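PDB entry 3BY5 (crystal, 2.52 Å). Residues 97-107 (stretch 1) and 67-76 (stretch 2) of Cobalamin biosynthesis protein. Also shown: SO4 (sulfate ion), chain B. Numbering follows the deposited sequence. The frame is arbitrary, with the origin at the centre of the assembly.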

ATOM      1  N   SER A  97      16.423   2.000   9.430  1.00 34.98           N
ATOM      2  CA  SER A  97      16.745   1.608   8.073  1.00 32.78           C
ATOM      3  C   SER A  97      15.531   1.829   7.175  1.00 34.36           C
ATOM      4  O   SER A  97      14.417   2.055   7.655  1.00 34.40           O
ATOM      5  CB  SER A  97      17.217   0.157   8.024  1.00 34.44           C
ATOM      6  OG  SER A  97      16.145  -0.756   8.154  1.00 42.64           O
ATOM      7  N   VAL A  98      15.763   1.765   5.871  1.00 35.10           N
ATOM      8  CA  VAL A  98      14.734   2.008   4.869  1.00 32.27           C
ATOM      9  C   VAL A  98      13.530   1.067   5.038  1.00 34.49           C
ATOM     10  O   VAL A  98      12.379   1.516   4.999  1.00 35.19           O
ATOM     11  CB  VAL A  98      15.330   1.915   3.445  1.00 32.23           C
ATOM     12  CG1 VAL A  98      14.380   2.468   2.433  1.00 30.71           C
ATOM     13  CG2 VAL A  98      16.635   2.687   3.367  1.00 39.33           C
ATOM     14  N   SER A  99      13.805  -0.220   5.263  1.00 33.68           N
ATOM     15  CA  SER A  99      12.767  -1.225   5.514  1.00 34.89           C
ATOM     16  C   SER A  99      12.046  -1.007   6.834  1.00 35.10           C
ATOM     17  O   SER A  99      10.847  -1.276   6.934  1.00 39.73           O
ATOM     18  CB  SER A  99      13.354  -2.632   5.518  1.00 36.16           C
ATOM     19  OG  SER A  99      14.279  -2.799   4.465  1.00 51.22           O
ATOM     20  N   GLU A 100      12.785  -0.550   7.845  1.00 33.51           N
ATOM     21  CA  GLU A 100      12.225  -0.275   9.163  1.00 33.42           C
ATOM     22  C   GLU A 100      11.262   0.899   9.084  1.00 32.80           C
ATOM     23  O   GLU A 100      10.151   0.828   9.598  1.00 36.43           O
ATOM     24  CB  GLU A 100      13.334  -0.005  10.185  1.00 32.02           C
ATOM     25  CG  GLU A 100      14.068  -1.256  10.657  1.00 33.90           C
ATOM     26  CD  GLU A 100      15.341  -0.958  11.445  1.00 39.14           C
ATOM     27  OE1 GLU A 100      15.832   0.186  11.389  1.00 45.01           O
ATOM     28  OE2 GLU A 100      15.866  -1.876  12.117  1.00 44.55           O
ATOM     29  N   ALA A 101      11.687   1.955   8.398  1.00 32.71           N
ATOM     30  CA  ALA A 101      10.867   3.147   8.189  1.00 31.55           C
ATOM     31  C   ALA A 101       9.636   2.896   7.313  1.00 31.94           C
ATOM     32  O   ALA A 101       8.628   3.581   7.464  1.00 33.71           O
ATOM     33  CB  ALA A 101      11.715   4.269   7.616  1.00 30.28           C
ATOM     34  N   ALA A 102       9.728   1.922   6.402  1.00 34.68           N
ATOM     35  CA  ALA A 102       8.597   1.508   5.552  1.00 29.63           C
ATOM     36  C   ALA A 102       7.542   0.744   6.332  1.00 28.39           C
ATOM     37  O   ALA A 102       6.354   1.002   6.172  1.00 32.64           O
ATOM     38  CB  ALA A 102       9.079   0.690   4.373  1.00 27.34           C
ATOM     39  N   ALA A 103       7.988  -0.193   7.168  1.00 31.05           N
ATOM     40  CA  ALA A 103       7.112  -0.977   8.043  1.00 28.69           C
ATOM     41  C   ALA A 103       6.411  -0.102   9.069  1.00 30.80           C
ATOM     42  O   ALA A 103       5.237  -0.313   9.348  1.00 34.90           O
ATOM     43  CB  ALA A 103       7.890  -2.067   8.745  1.00 25.09           C
ATOM     44  N   LEU A 104       7.133   0.876   9.616  1.00 32.17           N
ATOM     45  CA  LEU A 104       6.585   1.789  10.615  1.00 30.87           C
ATOM     46  C   LEU A 104       5.607   2.772  10.007  1.00 33.44           C
ATOM     47  O   LEU A 104       4.633   3.146  10.652  1.00 37.92           O
ATOM     48  CB  LEU A 104       7.695   2.547  11.340  1.00 31.48           C
ATOM     49  CG  LEU A 104       8.523   1.792  12.386  1.00 34.73           C
ATOM     50  CD1 LEU A 104       9.600   2.701  12.955  1.00 32.24           C
ATOM     51  CD2 LEU A 104       7.657   1.229  13.501  1.00 27.79           C
ATOM     52  N   ALA A 105       5.866   3.186   8.767  1.00 34.36           N
ATOM     53  CA  ALA A 105       4.971   4.102   8.060  1.00 31.45           C
ATOM     54  C   ALA A 105       3.636   3.451   7.749  1.00 32.41           C
ATOM     55  O   ALA A 105       2.584   4.059   7.941  1.00 35.02           O
ATOM     56  CB  ALA A 105       5.612   4.594   6.791  1.00 31.74           C
ATOM     57  N   ALA A 106       3.689   2.209   7.278  1.00 34.22           N
ATOM     58  CA  ALA A 106       2.492   1.455   6.938  1.00 33.71           C
ATOM     59  C   ALA A 106       1.712   1.041   8.177  1.00 36.01           C
ATOM     60  O   ALA A 106       0.489   0.965   8.136  1.00 41.99           O
ATOM     61  CB  ALA A 106       2.851   0.249   6.119  1.00 34.28           C
ATOM     62  N   ALA A 107       2.425   0.797   9.251  1.00 37.28           N
ATOM     63  CA  ALA A 107       1.853   0.471  10.521  1.00 39.02           C
ATOM     64  C   ALA A 107       1.162   1.626  11.137  1.00 43.08           C
ATOM     65  O   ALA A 107       0.115   1.493  11.677  1.00 45.84           O
ATOM     66  CB  ALA A 107       2.882  -0.008  11.424  1.00 35.32           C
TER
HETATM   67  S   SO4 B 201      17.399  -2.093   4.715  0.50 42.26           S
HETATM   68  O1  SO4 B 201      16.477  -1.722   3.647  0.50 36.93           O
HETATM   69  O2  SO4 B 201      16.658  -2.425   5.925  0.50 41.99           O
HETATM   70  O3  SO4 B 201      18.181  -3.253   4.307  0.50 43.05           O
HETATM   71  O4  SO4 B 201      18.298  -0.977   4.990  0.50 44.61           O
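Stretch 2, residues 67-76: LEIVAQERLE

Stretch 2 starts as a strand, Leu 67 to Ile 69. It passes through Val 70 and Ala 71 and enters a helix at Gln 72, which continues beyond Glu 76. Ala 71 is the N-cap residue of this helix. Ala 71 O accepts from Leu 75 N at 3.0 Å and, weakly, from Arg 74 N at 3.1 Å. Glu 76 N bonds to Gln 72 O at 2.9 Å.

Stretch 1 is helical from Val 98 to Ala 107. Its backbone bonds run in an unbroken i to i+4 series, from Ala 101 N to Ser 97 O (2.8 Å) through Ala 107 N to Ala 103 O (3.0 Å). The two helices cross nearly at right angles, at 96°, and their axes come within 9.4 Å. Such a crossing limits the helix-to-helix contact to a short patch, and Glu 68 in the strand and Val 70 just after it extend the contact along stretch 1. The register shows this: the CA of Leu 75 is 5.7 Å from the CA of Ala 101, the CA of Val 70 is 6.2 Å from the CA of Ala 102, and the CA of Glu 68 is 6.7 Å from the CA of Ala 106. Leu 75 meets the early part of the helix, Val 70 and Arg 74 reach Ala 105, and Glu 68 in the strand reaches Ala 106.

The contact is mainly apolar, and no hydrogen bond joins the two stretches. Leu 75 gives the largest area. Its CA-to-CB bond points sideways, but its chi1 m, chi2 t rotamer brings the end of the side chain onto stretch 1. Leu 75 CD2 lies 3.9 Å from Ala 102 CB and 4.1 Å from Ala 101 CB. Leu 75 CD2 also reaches the backbone, 3.5 Å from Ala 102 N and 3.6 Å from Ala 101 C. Small alanine side chains leave the helix backbone open to this approach. Leu 75 CD1 also lies 4.4 Å from Val 98 CG1. Val 98 is itself exposed.

Val 70 points toward the helix. Val 70 CG1 packs on Ala 105 CB at 3.7 Å, and Val 70 CG2 lies 3.8 Å from Ala 102 O. Ala 105 points toward stretch 2 and is the most covered residue of stretch 1.

Two charged side chains add close contacts. Arg 74 lies beside Ala 105, with Arg 74 CG 4.1 Å from Ala 105 CB and Arg 74 NH1 3.8 Å from Ala 105 O. Glu 68 points toward stretch 1 and places Glu 68 OE1 3.6 Å from Ala 106 CB. That oxygen is hydrogen-bonded elsewhere in the structure.

The start of stretch 1 is held by its own bonds. Ser 97 N donates to Glu 100 OE1 at 2.7 Å, and Glu 100 N returns a weak capping bond to Ser 97 OG at 3.4 Å. A sulfate, probably from the crystallisation liquor, sits nearby. Sulfate O2 accepts from Ser 97 OG at 2.8 Å, and sulfate O1 accepts from Ser 99 OG at 2.6 Å.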

ATOM      1  N   LEU A  67       0.285  -4.845  -0.283  1.00 33.98           N
ATOM      2  CA  LEU A  67       1.583  -4.184  -0.252  1.00 29.26           C
ATOM      3  C   LEU A  67       1.407  -2.678  -0.243  1.00 29.28           C
ATOM      4  O   LEU A  67       0.637  -2.146  -1.022  1.00 32.12           O
ATOM      5  CB  LEU A  67       2.431  -4.612  -1.450  1.00 24.53           C
ATOM      6  CG  LEU A  67       3.843  -4.035  -1.559  1.00 28.14           C
ATOM      7  CD1 LEU A  67       4.781  -4.586  -0.483  1.00 26.91           C
ATOM      8  CD2 LEU A  67       4.399  -4.298  -2.944  1.00 30.08           C
ATOM      9  N   GLU A  68       2.108  -1.994   0.653  1.00 30.79           N
ATOM     10  CA  GLU A  68       2.163  -0.542   0.594  1.00 34.10           C
ATOM     11  C   GLU A  68       3.534  -0.078   0.128  1.00 29.04           C
ATOM     12  O   GLU A  68       4.540  -0.331   0.780  1.00 28.24           O
ATOM     13  CB  GLU A  68       1.790   0.103   1.930  1.00 32.53           C
ATOM     14  CG  GLU A  68       1.680   1.622   1.846  1.00 41.01           C
ATOM     15  CD  GLU A  68       1.250   2.268   3.152  1.00 44.70           C
ATOM     16  OE1 GLU A  68       0.449   1.655   3.888  1.00 52.75           O
ATOM     17  OE2 GLU A  68       1.696   3.403   3.436  1.00 54.62           O
ATOM     18  N   ILE A  69       3.566   0.583  -1.022  1.00 29.92           N
ATOM     19  CA  ILE A  69       4.784   1.217  -1.507  1.00 30.94           C
ATOM     20  C   ILE A  69       4.778   2.643  -0.963  1.00 33.09           C
ATOM     21  O   ILE A  69       4.088   3.521  -1.486  1.00 34.42           O
ATOM     22  CB  ILE A  69       4.883   1.189  -3.048  1.00 31.07           C
ATOM     23  CG1 ILE A  69       4.638  -0.234  -3.562  1.00 29.52           C
ATOM     24  CG2 ILE A  69       6.246   1.739  -3.514  1.00 29.06           C
ATOM     25  CD1 ILE A  69       4.197  -0.314  -5.002  1.00 33.97           C
ATOM     26  N   VAL A  70       5.534   2.840   0.113  1.00 31.75           N
ATOM     27  CA  VAL A  70       5.504   4.071   0.893  1.00 32.05           C
ATOM     28  C   VAL A  70       6.322   5.161   0.206  1.00 33.95           C
ATOM     29  O   VAL A  70       7.480   4.937  -0.129  1.00 36.86           O
ATOM     30  CB  VAL A  70       6.043   3.817   2.324  1.00 30.09           C
ATOM     31  CG1 VAL A  70       5.967   5.064   3.152  1.00 24.80           C
ATOM     32  CG2 VAL A  70       5.256   2.709   2.998  1.00 28.67           C
ATOM     33  N   ALA A  71       5.706   6.324  -0.009  1.00 35.63           N
ATOM     34  CA  ALA A  71       6.361   7.487  -0.622  1.00 36.21           C
ATOM     35  C   ALA A  71       7.561   7.963   0.189  1.00 40.14           C
ATOM     36  O   ALA A  71       7.578   7.827   1.412  1.00 45.65           O
ATOM     37  CB  ALA A  71       5.364   8.620  -0.797  1.00 34.15           C
ATOM     38  N   GLN A  72       8.556   8.523  -0.499  1.00 42.99           N
ATOM     39  CA  GLN A  72       9.808   8.972   0.125  1.00 43.56           C
ATOM     40  C   GLN A  72       9.602  10.079   1.164  1.00 42.94           C
ATOM     41  O   GLN A  72      10.317  10.131   2.160  1.00 45.04           O
ATOM     42  CB  GLN A  72      10.808   9.415  -0.952  1.00 46.09           C
ATOM     43  CG  GLN A  72      12.274   9.477  -0.497  1.00 53.14           C
ATOM     44  CD  GLN A  72      12.918   8.103  -0.341  1.00 61.64           C
ATOM     45  OE1 GLN A  72      12.745   7.217  -1.183  1.00 67.99           O
ATOM     46  NE2 GLN A  72      13.676   7.925   0.736  1.00 62.93           N
ATOM     47  N   GLU A  73       8.613  10.940   0.925  1.00 44.40           N
ATOM     48  CA  GLU A  73       8.219  12.013   1.845  1.00 45.85           C
ATOM     49  C   GLU A  73       7.721  11.454   3.164  1.00 43.97           C
ATOM     50  O   GLU A  73       7.985  12.019   4.222  1.00 45.24           O
ATOM     51  CB  GLU A  73       7.103  12.866   1.227  1.00 48.34           C
ATOM     52  CG  GLU A  73       7.558  13.886   0.181  1.00 64.39           C
ATOM     53  CD  GLU A  73       7.810  13.289  -1.209  1.00 74.34           C
ATOM     54  OE1 GLU A  73       8.290  14.041  -2.091  1.00 76.08           O
ATOM     55  OE2 GLU A  73       7.527  12.087  -1.429  1.00 72.59           O
ATOM     56  N   ARG A  74       6.993  10.344   3.075  1.00 41.83           N
ATOM     57  CA  ARG A  74       6.407   9.669   4.224  1.00 41.46           C
ATOM     58  C   ARG A  74       7.482   8.890   4.984  1.00 39.21           C
ATOM     59  O   ARG A  74       7.466   8.843   6.212  1.00 39.48           O
ATOM     60  CB  ARG A  74       5.262   8.758   3.754  1.00 42.69           C
ATOM     61  CG  ARG A  74       4.473   8.032   4.849  1.00 54.83           C
ATOM     62  CD  ARG A  74       3.435   8.915   5.534  1.00 65.60           C
ATOM     63  NE  ARG A  74       3.930   9.477   6.792  1.00 70.80           N
ATOM     64  CZ  ARG A  74       3.728   8.940   7.994  1.00 70.02           C
ATOM     65  NH1 ARG A  74       3.031   7.813   8.120  1.00 64.19           N
ATOM     66  NH2 ARG A  74       4.223   9.535   9.075  1.00 68.59           N
ATOM     67  N   LEU A  75       8.418   8.295   4.246  1.00 37.16           N
ATOM     68  CA  LEU A  75       9.553   7.594   4.833  1.00 33.50           C
ATOM     69  C   LEU A  75      10.428   8.540   5.618  1.00 35.03           C
ATOM     70  O   LEU A  75      10.807   8.239   6.750  1.00 38.86           O
ATOM     71  CB  LEU A  75      10.408   6.939   3.754  1.00 33.78           C
ATOM     72  CG  LEU A  75       9.942   5.656   3.072  1.00 36.67           C
ATOM     73  CD1 LEU A  75      10.974   5.243   2.048  1.00 37.43           C
ATOM     74  CD2 LEU A  75       9.753   4.558   4.073  1.00 33.73           C
ATOM     75  N   GLU A  76      10.748   9.680   5.006  1.00 35.24           N
ATOM     76  CA  GLU A  76      11.544  10.718   5.653  1.00 35.89           C
ATOM     77  C   GLU A  76      10.893  11.235   6.939  1.00 34.60           C
ATOM     78  O   GLU A  76      11.568  11.405   7.951  1.00 36.84           O
ATOM     79  CB  GLU A  76      11.819  11.873   4.687  1.00 38.99           C
ATOM     80  CG  GLU A  76      12.883  11.581   3.622  1.00 52.20           C
ATOM     81  CD  GLU A  76      14.297  11.410   4.180  1.00 64.04           C
ATOM     82  OE1 GLU A  76      14.614  11.976   5.257  1.00 66.34           O
ATOM     83  OE2 GLU A  76      15.101  10.713   3.520  1.00 67.37           O
TER